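Local coordinates for protein type IV pilus biogenesis factor PilY1 (Pseudomonas aeruginosa, PDB 3HX6) that primes type IV pilus assembly, takes part in twitching motility and host-cell adhesion, and seems to regulate pilus retraction by binding and releasing calcium, at residues 329-335 and 449-455; 459-465 and 477-483. The protein carries 3 engineered substitutions. One frame throughout, in Å; residues are numbered along the deposited sequence.

Contact 1 of 2, residues 329-335 and 449-455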
ATOM      1  N   THR A 329      13.100  -2.818 -28.378  1.00 15.25           N
ATOM      2  CA  THR A 329      11.691  -3.165 -28.317  1.00 14.35           C
ATOM      3  C   THR A 329      11.005  -2.506 -27.130  1.00 15.35           C
ATOM      4  O   THR A 329       9.934  -1.915 -27.265  1.00 12.31           O
ATOM      5  CB  THR A 329      11.506  -4.692 -28.157  1.00 14.69           C
ATOM      6  OG1 THR A 329      12.012  -5.363 -29.310  1.00 19.61           O
ATOM      7  CG2 THR A 329      10.043  -5.032 -27.976  1.00 17.32           C
ATOM      8  N   ALA A 330      11.631  -2.623 -25.965  1.00 12.28           N
ATOM      9  CA  ALA A 330      11.080  -2.075 -24.738  1.00 12.84           C
ATOM     10  C   ALA A 330      11.165  -0.564 -24.662  1.00 13.43           C
ATOM     11  O   ALA A 330      12.041   0.060 -25.265  1.00  9.68           O
ATOM     12  CB  ALA A 330      11.791  -2.687 -23.532  1.00 12.30           C
ATOM     13  N   ALA A 331      10.245   0.014 -23.898  1.00 13.38           N
ATOM     14  CA  ALA A 331      10.207   1.450 -23.699  1.00 12.05           C
ATOM     15  C   ALA A 331      11.381   1.861 -22.830  1.00 11.28           C
ATOM     16  O   ALA A 331      11.864   1.076 -22.009  1.00 11.40           O
ATOM     17  CB  ALA A 331       8.909   1.849 -23.008  1.00 12.36           C
ATOM     18  N   PRO A 332      11.868   3.097 -23.010  1.00 10.20           N
ATOM     19  CA  PRO A 332      12.983   3.598 -22.213  1.00 12.25           C
ATOM     20  C   PRO A 332      12.408   3.976 -20.849  1.00 13.41           C
ATOM     21  O   PRO A 332      11.185   4.007 -20.675  1.00 11.63           O
ATOM     22  CB  PRO A 332      13.431   4.854 -22.972  1.00 12.36           C
ATOM     23  CG  PRO A 332      12.889   4.661 -24.357  1.00 12.42           C
ATOM     24  CD  PRO A 332      11.557   4.026 -24.109  1.00 10.21           C
ATOM     25  N   SER A 333      13.292   4.236 -19.891  1.00 11.53           N
ATOM     26  CA  SER A 333      12.912   4.675 -18.552  1.00 12.78           C
ATOM     27  C   SER A 333      13.779   5.901 -18.330  1.00 12.47           C
ATOM     28  O   SER A 333      14.888   5.966 -18.849  1.00 12.85           O
ATOM     29  CB  SER A 333      13.225   3.613 -17.491  1.00 12.02           C
ATOM     30  OG  SER A 333      12.208   2.634 -17.450  1.00 13.35           O
ATOM     31  N   LEU A 334      13.281   6.868 -17.571  1.00 13.25           N
ATOM     32  CA  LEU A 334      14.032   8.096 -17.337  1.00 16.05           C
ATOM     33  C   LEU A 334      14.310   8.347 -15.866  1.00 15.95           C
ATOM     34  O   LEU A 334      13.430   8.170 -15.024  1.00 16.36           O
ATOM     35  CB  LEU A 334      13.259   9.290 -17.909  1.00 18.35           C
ATOM     36  CG  LEU A 334      12.846   9.184 -19.379  1.00 22.79           C
ATOM     37  CD1 LEU A 334      11.918  10.335 -19.731  1.00 25.47           C
ATOM     38  CD2 LEU A 334      14.070   9.193 -20.265  1.00 23.00           C
ATOM     39  N   VAL A 335      15.538   8.754 -15.561  1.00 13.52           N
ATOM     40  CA  VAL A 335      15.917   9.059 -14.185  1.00 14.94           C
ATOM     41  C   VAL A 335      16.656  10.394 -14.212  1.00 13.61           C
ATOM     42  O   VAL A 335      17.543  10.594 -15.040  1.00 11.05           O
ATOM     43  CB  VAL A 335      16.851   7.969 -13.587  1.00 15.22           C
ATOM     44  CG1 VAL A 335      17.183   8.303 -12.148  1.00 18.14           C
ATOM     45  CG2 VAL A 335      16.180   6.599 -13.655  1.00 19.99           C
ATOM     46  N   LEU A 449      16.240  -7.671 -23.668  1.00 15.27           N
ATOM     47  CA  LEU A 449      15.202  -6.904 -22.998  1.00 14.37           C
ATOM     48  C   LEU A 449      14.020  -6.656 -23.932  1.00 15.06           C
ATOM     49  O   LEU A 449      14.196  -6.053 -24.993  1.00 14.40           O
ATOM     50  CB  LEU A 449      15.740  -5.543 -22.556  1.00 12.77           C
ATOM     51  CG  LEU A 449      14.726  -4.713 -21.763  1.00 15.06           C
ATOM     52  CD1 LEU A 449      14.699  -5.240 -20.347  1.00 14.99           C
ATOM     53  CD2 LEU A 449      15.087  -3.232 -21.767  1.00 14.84           C
ATOM     54  N   ILE A 450      12.829  -7.121 -23.572  1.00 12.78           N
ATOM     55  CA  ILE A 450      11.676  -6.817 -24.410  1.00 16.65           C
ATOM     56  C   ILE A 450      10.543  -6.196 -23.584  1.00 15.39           C
ATOM     57  O   ILE A 450       9.651  -5.565 -24.136  1.00 17.11           O
ATOM     58  CB  ILE A 450      11.136  -8.054 -25.208  1.00 20.16           C
ATOM     59  CG1 ILE A 450      10.313  -8.971 -24.310  1.00 23.75           C
ATOM     60  CG2 ILE A 450      12.295  -8.796 -25.872  1.00 20.87           C
ATOM     61  CD1 ILE A 450      11.112  -9.801 -23.369  1.00 28.66           C
ATOM     62  N   GLU A 451      10.602  -6.356 -22.263  1.00 16.90           N
ATOM     63  CA  GLU A 451       9.581  -5.811 -21.354  1.00 16.95           C
ATOM     64  C   GLU A 451       9.995  -4.455 -20.789  1.00 16.52           C
ATOM     65  O   GLU A 451      11.184  -4.198 -20.577  1.00 12.83           O
ATOM     66  CB  GLU A 451       9.345  -6.768 -20.180  1.00 19.59           C
ATOM     67  CG  GLU A 451       8.794  -8.131 -20.573  1.00 29.25           C
ATOM     68  CD  GLU A 451       7.384  -8.044 -21.114  1.00 31.09           C
ATOM     69  OE1 GLU A 451       6.510  -7.527 -20.387  1.00 36.08           O
ATOM     70  OE2 GLU A 451       7.149  -8.490 -22.258  1.00 34.35           O
ATOM     71  N   ASP A 452       9.014  -3.592 -20.532  1.00 13.69           N
ATOM     72  CA  ASP A 452       9.300  -2.276 -19.979  1.00 15.76           C
ATOM     73  C   ASP A 452       9.940  -2.392 -18.600  1.00 13.99           C
ATOM     74  O   ASP A 452       9.770  -3.390 -17.898  1.00 14.05           O
ATOM     75  CB  ASP A 452       8.026  -1.437 -19.894  1.00 17.00           C
ATOM     76  CG  ASP A 452       7.507  -1.031 -21.260  1.00 22.60           C
ATOM     77  OD1 ASP A 452       8.095  -1.455 -22.286  1.00 19.94           O
ATOM     78  OD2 ASP A 452       6.507  -0.282 -21.309  1.00 26.50           O
ATOM     79  N   MET A 453      10.676  -1.354 -18.223  1.00 12.10           N
ATOM     80  CA  MET A 453      11.373  -1.328 -16.954  1.00 13.19           C
ATOM     81  C   MET A 453      10.706  -0.380 -15.972  1.00 15.11           C
ATOM     82  O   MET A 453       9.816   0.388 -16.336  1.00 15.31           O
ATOM     83  CB  MET A 453      12.818  -0.898 -17.177  1.00 11.88           C
ATOM     84  CG  MET A 453      13.517  -1.662 -18.289  1.00 13.48           C
ATOM     85  SD  MET A 453      15.216  -1.094 -18.496  1.00 15.31           S
ATOM     86  CE  MET A 453      15.006   0.160 -19.755  1.00 11.81           C
ATOM     87  N   ILE A 454      11.156  -0.432 -14.723  1.00 14.18           N
ATOM     88  CA  ILE A 454      10.603   0.415 -13.675  1.00 15.81           C
ATOM     89  C   ILE A 454      11.707   1.143 -12.929  1.00 14.85           C
ATOM     90  O   ILE A 454      12.549   0.518 -12.283  1.00 14.22           O
ATOM     91  CB  ILE A 454       9.807  -0.423 -12.650  1.00 16.34           C
ATOM     92  CG1 ILE A 454       8.714  -1.214 -13.373  1.00 16.40           C
ATOM     93  CG2 ILE A 454       9.203   0.491 -11.582  1.00 15.72           C
ATOM     94  CD1 ILE A 454       8.181  -2.404 -12.561  1.00 20.32           C
ATOM     95  N   ALA A 455      11.699   2.464 -13.021  1.00 14.32           N
ATOM     96  CA  ALA A 455      12.689   3.278 -12.338  1.00 17.37           C
ATOM     97  C   ALA A 455      12.004   3.903 -11.129  1.00 18.82           C
ATOM     98  O   ALA A 455      10.997   4.595 -11.270  1.00 21.27           O
ATOM     99  CB  ALA A 455      13.218   4.365 -13.274  1.00 15.19           C
TER
HETATM  100  O   HOH W   1      14.165  -3.700 -26.084  1.00 12.77           O
HETATM  101  O   HOH W   2      10.826   1.234 -19.477  1.00 13.42           O
HETATM  102  O   HOH W   3      10.425   3.582 -15.723  1.00 37.91           O
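Asp452 meets Ala331 through both the backbone and the methyl group. The amide of Ala331 gives a hydrogen bond from N to OD1 of Asp452, at 3.1 Å and nearly straight (170°). It reaches OD1 from above the carboxylate, 53° out of its plane. CG of Asp452 lies beside its own backbone N (chi1 -70°), which brings OD1 to the 329-335 segment. There CB of Ala331 also rests on the carboxylate, 3.5 Å from OD1 of Asp452. OD2 of Asp452 faces Arg255 in a long, weak ion pair, and Arg255 also hydrogen-bonds to the carbonyl of Pro332.

Three waters bridge the segments. Water 1 accepts from N of Thr329 and donates to O of Leu449 at 2.6 Å. Water 2 accepts from N of Met453 at 2.9 Å and also bonds to OG of Ser333 and O of Ala331. Water 3 accepts from N of Ala455 at 3.2 Å, bonds to the same OG, and bonds weakly to O of Met453. OG of Ser333 thus bonds to both waters 2 and 3.

Apolar contacts are few and small. CB of Ala330 touches CD2 of Leu449 at 3.8 Å. At the other end CG2 of Val335 meets CB of Ala455 at 3.7 Å. The Ala330 methyl also lies against a polar atom, with CB 3.4 Å from the backbone O of Glu451.

The two segments run in the same direction, near the centre of the chain. They carry the outermost strands, 333-336 and 454-456, of one mixed sheet. Three waters bridge the backbones, and one carboxylate makes the direct bond. The chemistry implies a hydrated seam, unlike the continuous backbone ladder of neighbouring sheet strands.

Contact 2 of 2, residues 459-465 and 477-483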
ATOM      1  N   VAL A 459      16.892   3.255  -8.059  1.00 15.39           N
ATOM      2  CA  VAL A 459      17.061   1.963  -8.716  1.00 15.52           C
ATOM      3  C   VAL A 459      16.238   1.840  -9.991  1.00 14.68           C
ATOM      4  O   VAL A 459      15.196   2.477 -10.141  1.00 14.98           O
ATOM      5  CB  VAL A 459      16.640   0.778  -7.799  1.00 16.90           C
ATOM      6  CG1 VAL A 459      17.219   0.943  -6.416  1.00 17.52           C
ATOM      7  CG2 VAL A 459      15.129   0.675  -7.738  1.00 16.77           C
ATOM      8  N   VAL A 460      16.721   1.021 -10.915  1.00 13.82           N
ATOM      9  CA  VAL A 460      15.979   0.759 -12.134  1.00 13.59           C
ATOM     10  C   VAL A 460      15.750  -0.744 -12.101  1.00 13.71           C
ATOM     11  O   VAL A 460      16.686  -1.523 -11.929  1.00 14.90           O
ATOM     12  CB  VAL A 460      16.750   1.175 -13.406  1.00 15.96           C
ATOM     13  CG1 VAL A 460      18.067   0.422 -13.508  1.00 12.99           C
ATOM     14  CG2 VAL A 460      15.876   0.925 -14.628  1.00 12.89           C
ATOM     15  N   LEU A 461      14.491  -1.139 -12.216  1.00 12.48           N
ATOM     16  CA  LEU A 461      14.112  -2.540 -12.170  1.00 13.15           C
ATOM     17  C   LEU A 461      13.765  -3.010 -13.572  1.00 12.64           C
ATOM     18  O   LEU A 461      13.014  -2.353 -14.281  1.00 13.16           O
ATOM     19  CB  LEU A 461      12.909  -2.696 -11.244  1.00 14.63           C
ATOM     20  CG  LEU A 461      13.168  -2.200  -9.818  1.00 14.63           C
ATOM     21  CD1 LEU A 461      11.850  -1.912  -9.122  1.00 17.09           C
ATOM     22  CD2 LEU A 461      13.980  -3.245  -9.058  1.00 13.48           C
ATOM     23  N   LEU A 462      14.316  -4.145 -13.977  1.00 13.00           N
ATOM     24  CA  LEU A 462      14.048  -4.660 -15.307  1.00 12.85           C
ATOM     25  C   LEU A 462      14.037  -6.175 -15.318  1.00 13.61           C
ATOM     26  O   LEU A 462      14.576  -6.824 -14.424  1.00 14.23           O
ATOM     27  CB  LEU A 462      15.104  -4.161 -16.296  1.00 11.34           C
ATOM     28  CG  LEU A 462      16.548  -4.553 -15.962  1.00 11.84           C
ATOM     29  CD1 LEU A 462      17.310  -4.802 -17.246  1.00 14.57           C
ATOM     30  CD2 LEU A 462      17.219  -3.459 -15.142  1.00 11.95           C
ATOM     31  N   GLN A 463      13.411  -6.733 -16.342  1.00 14.10           N
ATOM     32  CA  GLN A 463      13.346  -8.171 -16.489  1.00 16.16           C
ATOM     33  C   GLN A 463      13.787  -8.510 -17.893  1.00 16.16           C
ATOM     34  O   GLN A 463      13.295  -7.945 -18.868  1.00 17.28           O
ATOM     35  CB  GLN A 463      11.923  -8.682 -16.277  1.00 18.98           C
ATOM     36  CG  GLN A 463      11.807 -10.192 -16.388  1.00 23.72           C
ATOM     37  CD  GLN A 463      10.367 -10.651 -16.480  1.00 27.46           C
ATOM     38  OE1 GLN A 463       9.681 -10.397 -17.475  1.00 30.62           O
ATOM     39  NE2 GLN A 463       9.898 -11.320 -15.444  1.00 27.81           N
ATOM     40  N   THR A 464      14.716  -9.441 -17.992  1.00 13.67           N
ATOM     41  CA  THR A 464      15.213  -9.857 -19.284  1.00 16.75           C
ATOM     42  C   THR A 464      14.703 -11.258 -19.608  1.00 17.15           C
ATOM     43  O   THR A 464      14.247 -11.992 -18.725  1.00 16.66           O
ATOM     44  CB  THR A 464      16.726  -9.908 -19.273  1.00 17.36           C
ATOM     45  OG1 THR A 464      17.202 -10.130 -20.600  1.00 29.63           O
ATOM     46  CG2 THR A 464      17.180 -11.044 -18.391  1.00 14.67           C
ATOM     47  N   ILE A 465      14.787 -11.630 -20.878  1.00 16.89           N
ATOM     48  CA  ILE A 465      14.359 -12.950 -21.286  1.00 17.27           C
ATOM     49  C   ILE A 465      15.473 -13.607 -22.090  1.00 18.00           C
ATOM     50  O   ILE A 465      16.136 -12.969 -22.913  1.00 16.32           O
ATOM     51  CB  ILE A 465      13.048 -12.894 -22.118  1.00 18.41           C
ATOM     52  CG1 ILE A 465      12.548 -14.320 -22.384  1.00 21.09           C
ATOM     53  CG2 ILE A 465      13.283 -12.150 -23.427  1.00 18.32           C
ATOM     54  CD1 ILE A 465      11.200 -14.386 -23.057  1.00 21.12           C
ATOM     55  N   SER A 477      14.106 -18.337 -20.116  1.00 25.83           N
ATOM     56  CA  SER A 477      14.304 -18.106 -18.691  1.00 25.15           C
ATOM     57  C   SER A 477      14.301 -16.603 -18.437  1.00 23.69           C
ATOM     58  O   SER A 477      14.726 -15.817 -19.284  1.00 23.69           O
ATOM     59  CB  SER A 477      15.624 -18.726 -18.220  1.00 26.62           C
ATOM     60  OG  SER A 477      16.737 -18.117 -18.844  1.00 31.61           O
ATOM     61  N   ASN A 478      13.822 -16.209 -17.267  1.00 22.05           N
ATOM     62  CA  ASN A 478      13.728 -14.803 -16.921  1.00 22.49           C
ATOM     63  C   ASN A 478      14.607 -14.368 -15.769  1.00 20.71           C
ATOM     64  O   ASN A 478      14.663 -15.019 -14.726  1.00 19.83           O
ATOM     65  CB  ASN A 478      12.280 -14.450 -16.589  1.00 25.51           C
ATOM     66  CG  ASN A 478      11.372 -14.498 -17.800  1.00 30.01           C
ATOM     67  OD1 ASN A 478      10.216 -14.893 -17.698  1.00 33.18           O
ATOM     68  ND2 ASN A 478      11.887 -14.077 -18.953  1.00 31.52           N
ATOM     69  N   TRP A 479      15.284 -13.245 -15.973  1.00 18.69           N
ATOM     70  CA  TRP A 479      16.139 -12.666 -14.956  1.00 17.09           C
ATOM     71  C   TRP A 479      15.641 -11.273 -14.610  1.00 16.87           C
ATOM     72  O   TRP A 479      15.452 -10.434 -15.492  1.00 18.08           O
ATOM     73  CB  TRP A 479      17.587 -12.583 -15.440  1.00 16.31           C
ATOM     74  CG  TRP A 479      18.315 -13.872 -15.333  1.00 17.38           C
ATOM     75  CD1 TRP A 479      18.338 -14.882 -16.246  1.00 18.95           C
ATOM     76  CD2 TRP A 479      19.104 -14.312 -14.222  1.00 17.14           C
ATOM     77  NE1 TRP A 479      19.096 -15.929 -15.775  1.00 18.02           N
ATOM     78  CE2 TRP A 479      19.577 -15.604 -14.534  1.00 19.36           C
ATOM     79  CE3 TRP A 479      19.454 -13.740 -12.993  1.00 17.94           C
ATOM     80  CZ2 TRP A 479      20.390 -16.336 -13.659  1.00 18.22           C
ATOM     81  CZ3 TRP A 479      20.261 -14.465 -12.124  1.00 20.24           C
ATOM     82  CH2 TRP A 479      20.720 -15.753 -12.464  1.00 17.05           C
ATOM     83  N   THR A 480      15.416 -11.042 -13.322  1.00 15.64           N
ATOM     84  CA  THR A 480      14.962  -9.751 -12.828  1.00 16.01           C
ATOM     85  C   THR A 480      16.181  -9.042 -12.258  1.00 13.99           C
ATOM     86  O   THR A 480      16.922  -9.623 -11.469  1.00 16.29           O
ATOM     87  CB  THR A 480      13.922  -9.914 -11.700  1.00 17.55           C
ATOM     88  OG1 THR A 480      12.775 -10.605 -12.205  1.00 16.80           O
ATOM     89  CG2 THR A 480      13.493  -8.552 -11.167  1.00 17.05           C
ATOM     90  N   TYR A 481      16.393  -7.796 -12.662  1.00 13.41           N
ATOM     91  CA  TYR A 481      17.536  -7.028 -12.182  1.00 11.51           C
ATOM     92  C   TYR A 481      17.126  -5.750 -11.473  1.00 11.16           C
ATOM     93  O   TYR A 481      16.096  -5.158 -11.776  1.00 11.00           O
ATOM     94  CB  TYR A 481      18.464  -6.635 -13.341  1.00 12.35           C
ATOM     95  CG  TYR A 481      19.104  -7.780 -14.104  1.00 13.28           C
ATOM     96  CD1 TYR A 481      18.507  -8.297 -15.255  1.00 15.05           C
ATOM     97  CD2 TYR A 481      20.322  -8.321 -13.693  1.00 13.97           C
ATOM     98  CE1 TYR A 481      19.111  -9.324 -15.986  1.00 14.10           C
ATOM     99  CE2 TYR A 481      20.939  -9.351 -14.412  1.00 14.56           C
ATOM    100  CZ  TYR A 481      20.327  -9.845 -15.558  1.00 16.58           C
ATOM    101  OH  TYR A 481      20.931 -10.857 -16.272  1.00 14.48           O
ATOM    102  N   GLY A 482      17.961  -5.334 -10.531  1.00 11.95           N
ATOM    103  CA  GLY A 482      17.747  -4.099  -9.801  1.00 12.92           C
ATOM    104  C   GLY A 482      19.107  -3.432  -9.899  1.00 15.22           C
ATOM    105  O   GLY A 482      20.057  -3.866  -9.240  1.00 15.40           O
ATOM    106  N   LEU A 483      19.226  -2.401 -10.731  1.00 12.97           N
ATOM    107  CA  LEU A 483      20.514  -1.739 -10.913  1.00 14.76           C
ATOM    108  C   LEU A 483      20.508  -0.266 -10.541  1.00 16.33           C
ATOM    109  O   LEU A 483      19.452   0.352 -10.413  1.00 15.15           O
ATOM    110  CB  LEU A 483      20.974  -1.879 -12.378  1.00 12.98           C
ATOM    111  CG  LEU A 483      21.149  -3.306 -12.915  1.00 13.73           C
ATOM    112  CD1 LEU A 483      21.335  -3.285 -14.418  1.00 11.56           C
ATOM    113  CD2 LEU A 483      22.339  -3.973 -12.240  1.00 17.09           C
TER
HETATM  114  O   HOH W   4      11.824 -12.045 -13.945  1.00 44.38           O
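Strands 459-465 and 477-483 pair antiparallel at 161°, with hydrogen-bonded pairs at Val460-Leu483, Leu462-Tyr481 and Thr464-Trp479. The central pair is tight: N of Tyr481 lies 2.7 Å from O of Leu462. CA-H...O contacts fill the alternate positions.

At the far end O of Thr464 takes two donors. N of Trp479 and ND2 of Asn478 are each 3.2 Å from this oxygen, and they come from opposite faces of the carbonyl plane. The Asn478 side chain thus adds a second bond to this oxygen, alongside the backbone one and less straight (146°). Its amide also stacks on that of Gln463, the two planes being 14° apart. Water 4 joins NE2 of Gln463 to OG1 of Thr480, but both links are very short and their exact geometry is doubtful. OG1 of Thr480 bonds to Gln524 as well.

The other face, with Val460, Leu462, Thr464, Trp479, Tyr481 and Leu483, is mostly apolar. The methyl of Thr464 lies between the two aromatic residues. Its CG2 is 3.4 Å from CB of Trp479 and 3.5 Å from CE1 of Tyr481, at the edge of the tyrosine ring. The methyl sits there because OG1 is anti to the backbone N (chi1 -172°), from where OG1 bonds to O of Met448. CG of Leu462 packs on CB of Tyr481 at 3.9 Å, and CD2 of Leu462 reaches CD1 of Leu483 at 4.2 Å. The phenol OH of Tyr481 bonds to Glu447 and Arg413, and Arg413 also makes a cation-pi contact with Trp479.

Consecutive antiparallel strands with a regular ladder form a beta hairpin. This one lies inside a mixed sheet of the C-terminal beta-propeller domain, between strands 454-456 and 521-524, away from the calcium site.

In the fold
From the N terminus, the chain first passes the calcium site at Asp258 to Asp266, then reaches 329-335. Contact 1 closes a long loop of 113 residues back to 449-455, bringing together the two outermost strands of one mixed sheet, 333-336 and 454-456. Contact 2 opens after that and closes a short hairpin from 459-465 to 477-483. The two contacts are in series and neither nests nor crosses. They still touch, because strand 454-456 lies beside strand 459-466: O of Ile454 and N of Leu461 probably share a hydrogen bond. Contact 1, near the centre of the chain, is thus joined through neighbouring strands to the hairpin of contact 2.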